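Iron binding protein FbpA (PDB 1Q35) binds ferric iron in the periplasm, probably as the solute-binding component of a bacterial iron uptake system. Local coordinates at residues 73-85 with 247-259. Sequence-based numbering, arbitrary orientation.
Sequences QKIDSKVLEKNIP and VKLIEYLSGEKAQ
Leu80 lies against Ile250 and Glu251 where helix 78-83 runs beside the 247-254 part of helix 243-254, the axes of these short segments coming within 9.2 Å at an angle of 20°. This is the close-packed floor of the contact: Leu80 CD1 meets Ile250 CD1 at 3.6 Å, the two side chains crossing at about a right angle, while CD2 of the same leucine reaches the backbone of Glu251. Beside them CG2 and CD1 of Ile75 lie against CG2 of Val247, both at 4.0 Å, the two side chains running antiparallel to each other. Strands 228-236 and 96-108 close this apolar layer, with Ile236 touching Ile75, Val247 and Ile250, and Phe96 touching Ile75 and Leu80.

Polar bonds tie the helices at two points. Ser77 OG, held anti to its own backbone nitrogen (chi1 164°), donates to the anti lone pair of Glu251 OE1 over a short 2.5 Å and also accepts from Leu80 N, so a single hydroxyl caps one helix and binds the other. Further along, Asn83 ND2 gives a nearly straight bond of 3.0 Å to Ser254 OG, which lies in its amide plane; the serine hydroxyl in turn donates to Glu251 O, and Asn83 OD1 is taken by Lys272. Partly exposed Val79 lies across the aliphatic part of Glu251, CG1 3.8 Å from CB. The outer side is looser: exposed Lys78 folds its chain back toward the Glu251 carboxylate, but NZ stays 4.4 Å from OE1 and a water bridges the two. Near-parallel helices packed on a mixed sheet recur in the alpha/beta lobes of periplasmic solute-binding proteins.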
loop_
_atom_site.group_PDB
_atom_site.type_symbol
_atom_site.label_atom_id
_atom_site.label_comp_id
_atom_site.label_asym_id
_atom_site.label_seq_id
_atom_site.Cartn_x
_atom_site.Cartn_y
_atom_site.Cartn_z
ATOM N N GLN A 73 16.700 -1.712 -13.117
ATOM C CA GLN A 73 18.109 -2.104 -13.100
ATOM C C GLN A 73 18.607 -2.336 -11.680
ATOM O O GLN A 73 18.032 -1.831 -10.710
ATOM C CB GLN A 73 18.986 -1.072 -13.814
ATOM C CG GLN A 73 18.978 0.326 -13.219
ATOM C CD GLN A 73 19.997 1.222 -13.903
ATOM O OE1 GLN A 73 21.199 0.939 -13.864
ATOM N NE2 GLN A 73 19.530 2.273 -14.555
ATOM N N LYS A 74 19.690 -3.096 -11.573
ATOM C CA LYS A 74 20.271 -3.462 -10.294
ATOM C C LYS A 74 21.059 -2.308 -9.692
ATOM O O LYS A 74 21.885 -1.687 -10.368
ATOM C CB LYS A 74 21.188 -4.675 -10.457
ATOM C CG LYS A 74 20.460 -5.924 -10.914
ATOM C CD LYS A 74 21.418 -7.056 -11.244
ATOM C CE LYS A 74 22.081 -7.621 -10.003
ATOM N NZ LYS A 74 22.468 -9.050 -10.194
ATOM N N ILE A 75 20.803 -2.035 -8.417
ATOM C CA ILE A 75 21.464 -0.969 -7.681
ATOM C C ILE A 75 22.163 -1.568 -6.472
ATOM O O ILE A 75 21.523 -2.140 -5.585
ATOM C CB ILE A 75 20.440 0.088 -7.215
ATOM C CG1 ILE A 75 19.637 0.639 -8.400
ATOM C CG2 ILE A 75 21.141 1.204 -6.448
ATOM C CD1 ILE A 75 20.459 1.400 -9.432
ATOM N N ASP A 76 23.485 -1.432 -6.448
ATOM C CA ASP A 76 24.309 -1.937 -5.365
ATOM C C ASP A 76 24.830 -0.733 -4.588
ATOM O O ASP A 76 25.756 -0.052 -5.027
ATOM C CB ASP A 76 25.458 -2.764 -5.950
ATOM C CG ASP A 76 26.357 -3.375 -4.889
ATOM O OD1 ASP A 76 25.992 -3.383 -3.693
ATOM O OD2 ASP A 76 27.463 -3.886 -5.176
ATOM N N SER A 77 24.208 -0.475 -3.441
ATOM C CA SER A 77 24.493 0.689 -2.611
ATOM C C SER A 77 24.705 0.255 -1.167
ATOM O O SER A 77 23.868 -0.437 -0.598
ATOM C CB SER A 77 23.315 1.667 -2.672
ATOM O OG SER A 77 23.379 2.607 -1.615
ATOM N N LYS A 78 25.822 0.670 -0.577
ATOM C CA LYS A 78 26.107 0.398 0.832
ATOM C C LYS A 78 25.112 1.118 1.741
ATOM O O LYS A 78 24.809 0.642 2.831
ATOM C CB LYS A 78 27.533 0.824 1.233
ATOM C CG LYS A 78 28.597 0.851 0.123
ATOM C CD LYS A 78 29.056 2.283 -0.198
ATOM C CE LYS A 78 27.952 3.152 -0.807
ATOM N NZ LYS A 78 27.523 2.682 -2.150
ATOM N N VAL A 79 24.636 2.278 1.293
ATOM C CA VAL A 79 23.659 3.062 2.050
ATOM C C VAL A 79 22.316 2.328 2.127
ATOM O O VAL A 79 21.732 2.216 3.204
ATOM C CB VAL A 79 23.472 4.469 1.437
ATOM C CG1 VAL A 79 22.326 5.224 2.127
ATOM C CG2 VAL A 79 24.776 5.265 1.524
ATOM N N LEU A 80 21.839 1.813 0.995
ATOM C CA LEU A 80 20.586 1.050 0.968
ATOM C C LEU A 80 20.718 -0.244 1.768
ATOM O O LEU A 80 19.776 -0.670 2.433
ATOM C CB LEU A 80 20.169 0.732 -0.474
ATOM C CG LEU A 80 19.876 1.919 -1.396
ATOM C CD1 LEU A 80 19.517 1.441 -2.792
ATOM C CD2 LEU A 80 18.762 2.794 -0.829
ATOM N N GLU A 81 21.895 -0.860 1.716
ATOM C CA GLU A 81 22.155 -2.084 2.462
ATOM C C GLU A 81 22.038 -1.859 3.971
ATOM O O GLU A 81 21.469 -2.683 4.682
ATOM C CB GLU A 81 23.552 -2.612 2.127
ATOM C CG GLU A 81 23.905 -3.921 2.809
ATOM C CD GLU A 81 25.256 -4.451 2.377
ATOM O OE1 GLU A 81 25.296 -5.528 1.748
ATOM O OE2 GLU A 81 26.272 -3.786 2.667
ATOM N N LYS A 82 22.581 -0.739 4.438
ATOM C CA LYS A 82 22.595 -0.393 5.855
ATOM C C LYS A 82 21.211 0.024 6.345
ATOM O O LYS A 82 20.796 -0.342 7.447
ATOM C CB LYS A 82 23.582 0.752 6.100
ATOM C CG LYS A 82 23.797 1.107 7.569
ATOM C CD LYS A 82 24.714 2.314 7.725
ATOM C CE LYS A 82 24.705 2.853 9.151
ATOM N NZ LYS A 82 23.812 4.033 9.297
ATOM N N ASN A 83 20.498 0.779 5.514
ATOM C CA ASN A 83 19.251 1.423 5.927
ATOM C C ASN A 83 18.022 0.532 5.803
ATOM O O ASN A 83 17.128 0.600 6.645
ATOM C CB ASN A 83 19.028 2.706 5.124
ATOM C CG ASN A 83 19.952 3.832 5.547
ATOM O OD1 ASN A 83 20.553 3.792 6.623
ATOM N ND2 ASN A 83 20.065 4.849 4.706
ATOM N N ILE A 84 17.967 -0.288 4.759
ATOM C CA ILE A 84 16.791 -1.107 4.473
ATOM C C ILE A 84 17.069 -2.560 4.852
ATOM O O ILE A 84 17.958 -3.184 4.269
ATOM C CB ILE A 84 16.405 -1.016 2.975
ATOM C CG1 ILE A 84 16.210 0.447 2.557
ATOM C CG2 ILE A 84 15.146 -1.852 2.707
ATOM C CD1 ILE A 84 15.936 0.649 1.072
ATOM N N PRO A 85 16.342 -3.111 5.824
ATOM C CA PRO A 85 16.493 -4.528 6.163
ATOM C C PRO A 85 16.290 -5.408 4.936
ATOM O O PRO A 85 15.499 -5.060 4.059
ATOM C CB PRO A 85 15.386 -4.762 7.195
ATOM C CG PRO A 85 15.144 -3.437 7.794
ATOM C CD PRO A 85 15.347 -2.447 6.687
ATOM N N VAL A 247 20.058 7.324 -7.726
ATOM C CA VAL A 247 20.580 6.573 -6.594
ATOM C C VAL A 247 20.617 7.466 -5.358
ATOM O O VAL A 247 20.238 7.030 -4.271
ATOM C CB VAL A 247 21.974 5.979 -6.891
ATOM C CG1 VAL A 247 22.620 5.427 -5.629
ATOM C CG2 VAL A 247 21.858 4.885 -7.936
ATOM N N LYS A 248 21.040 8.717 -5.512
ATOM C CA LYS A 248 21.047 9.641 -4.382
ATOM C C LYS A 248 19.639 9.866 -3.818
ATOM O O LYS A 248 19.475 9.984 -2.607
ATOM C CB LYS A 248 21.704 10.967 -4.766
ATOM C CG LYS A 248 23.226 10.862 -4.869
ATOM C CD LYS A 248 23.875 12.149 -5.344
ATOM C CE LYS A 248 25.396 12.023 -5.356
ATOM N NZ LYS A 248 26.049 12.977 -6.297
ATOM N N LEU A 249 18.635 9.909 -4.688
ATOM C CA LEU A 249 17.249 10.059 -4.239
ATOM C C LEU A 249 16.786 8.855 -3.420
ATOM O O LEU A 249 16.227 9.029 -2.335
ATOM C CB LEU A 249 16.303 10.293 -5.415
ATOM C CG LEU A 249 14.810 10.345 -5.055
ATOM C CD1 LEU A 249 14.513 11.392 -3.987
ATOM C CD2 LEU A 249 13.983 10.613 -6.281
ATOM N N ILE A 250 17.012 7.638 -3.906
ATOM C CA ILE A 250 16.510 6.481 -3.174
ATOM C C ILE A 250 17.312 6.249 -1.892
ATOM O O ILE A 250 16.751 5.845 -0.880
ATOM C CB ILE A 250 16.364 5.217 -4.072
ATOM C CG1 ILE A 250 17.702 4.626 -4.506
ATOM C CG2 ILE A 250 15.528 5.539 -5.296
ATOM C CD1 ILE A 250 17.545 3.273 -5.159
ATOM N N GLU A 251 18.606 6.567 -1.911
ATOM C CA GLU A 251 19.413 6.561 -0.696
ATOM C C GLU A 251 18.876 7.572 0.318
ATOM O O GLU A 251 18.786 7.273 1.505
ATOM C CB GLU A 251 20.885 6.853 -1.022
ATOM C CG GLU A 251 21.583 5.686 -1.710
ATOM C CD GLU A 251 23.009 5.982 -2.153
ATOM O OE1 GLU A 251 23.772 5.013 -2.334
ATOM O OE2 GLU A 251 23.363 7.165 -2.330
ATOM N N TYR A 252 18.506 8.753 -0.158
ATOM C CA TYR A 252 17.928 9.785 0.704
ATOM C C TYR A 252 16.615 9.310 1.330
ATOM O O TYR A 252 16.396 9.485 2.528
ATOM C CB TYR A 252 17.671 11.074 -0.080
ATOM C CG TYR A 252 17.185 12.221 0.783
ATOM C CD1 TYR A 252 15.827 12.411 1.024
ATOM C CD2 TYR A 252 18.084 13.106 1.367
ATOM C CE1 TYR A 252 15.376 13.453 1.822
ATOM C CE2 TYR A 252 17.646 14.154 2.164
ATOM C CZ TYR A 252 16.290 14.323 2.385
ATOM O OH TYR A 252 15.852 15.358 3.177
ATOM N N LEU A 253 15.750 8.711 0.519
ATOM C CA LEU A 253 14.447 8.256 1.004
ATOM C C LEU A 253 14.585 7.127 2.027
ATOM O O LEU A 253 13.693 6.944 2.863
ATOM C CB LEU A 253 13.540 7.836 -0.159
ATOM C CG LEU A 253 13.106 8.981 -1.081
ATOM C CD1 LEU A 253 12.368 8.451 -2.298
ATOM C CD2 LEU A 253 12.256 10.015 -0.346
ATOM N N SER A 254 15.699 6.396 1.982
ATOM C CA SER A 254 15.981 5.320 2.933
ATOM C C SER A 254 16.602 5.792 4.254
ATOM O O SER A 254 16.682 5.016 5.202
ATOM C CB SER A 254 16.912 4.280 2.291
ATOM O OG SER A 254 18.280 4.674 2.346
ATOM N N GLY A 255 17.052 7.043 4.302
ATOM C CA GLY A 255 17.810 7.551 5.436
ATOM C C GLY A 255 16.976 8.024 6.611
ATOM O O GLY A 255 15.749 8.084 6.552
ATOM N N GLU A 256 17.667 8.384 7.686
ATOM C CA GLU A 256 17.040 8.749 8.953
ATOM C C GLU A 256 16.004 9.862 8.808
ATOM O O GLU A 256 14.893 9.748 9.337
ATOM C CB GLU A 256 18.123 9.175 9.951
ATOM C CG GLU A 256 17.617 9.549 11.331
ATOM C CD GLU A 256 18.742 10.000 12.232
ATOM O OE1 GLU A 256 19.065 11.207 12.217
ATOM O OE2 GLU A 256 19.307 9.142 12.938
ATOM N N LYS A 257 16.351 10.932 8.101
ATOM C CA LYS A 257 15.477 12.094 8.007
ATOM C C LYS A 257 14.202 11.761 7.244
ATOM O O LYS A 257 13.103 12.001 7.733
ATOM C CB LYS A 257 16.191 13.277 7.347
ATOM C CG LYS A 257 15.344 14.536 7.279
ATOM C CD LYS A 257 16.141 15.738 6.804
ATOM C CE LYS A 257 15.214 16.859 6.369
ATOM N NZ LYS A 257 15.946 18.096 5.974
ATOM N N ALA A 258 14.345 11.211 6.045
ATOM C CA ALA A 258 13.189 10.879 5.213
ATOM C C ALA A 258 12.311 9.807 5.860
ATOM O O ALA A 258 11.084 9.875 5.787
ATOM C CB ALA A 258 13.632 10.425 3.837
ATOM N N GLN A 259 12.935 8.824 6.497
ATOM C CA GLN A 259 12.189 7.772 7.180
ATOM C C GLN A 259 11.370 8.347 8.345
ATOM O O GLN A 259 10.236 7.915 8.596
ATOM C CB GLN A 259 13.130 6.665 7.653
ATOM C CG GLN A 259 13.697 5.826 6.508
ATOM C CD GLN A 259 12.693 4.833 5.954
ATOM O OE1 GLN A 259 12.245 3.942 6.670
ATOM N NE2 GLN A 259 12.339 4.980 4.680
HETATM O O HOH W 1 25.932 4.309 -3.850
#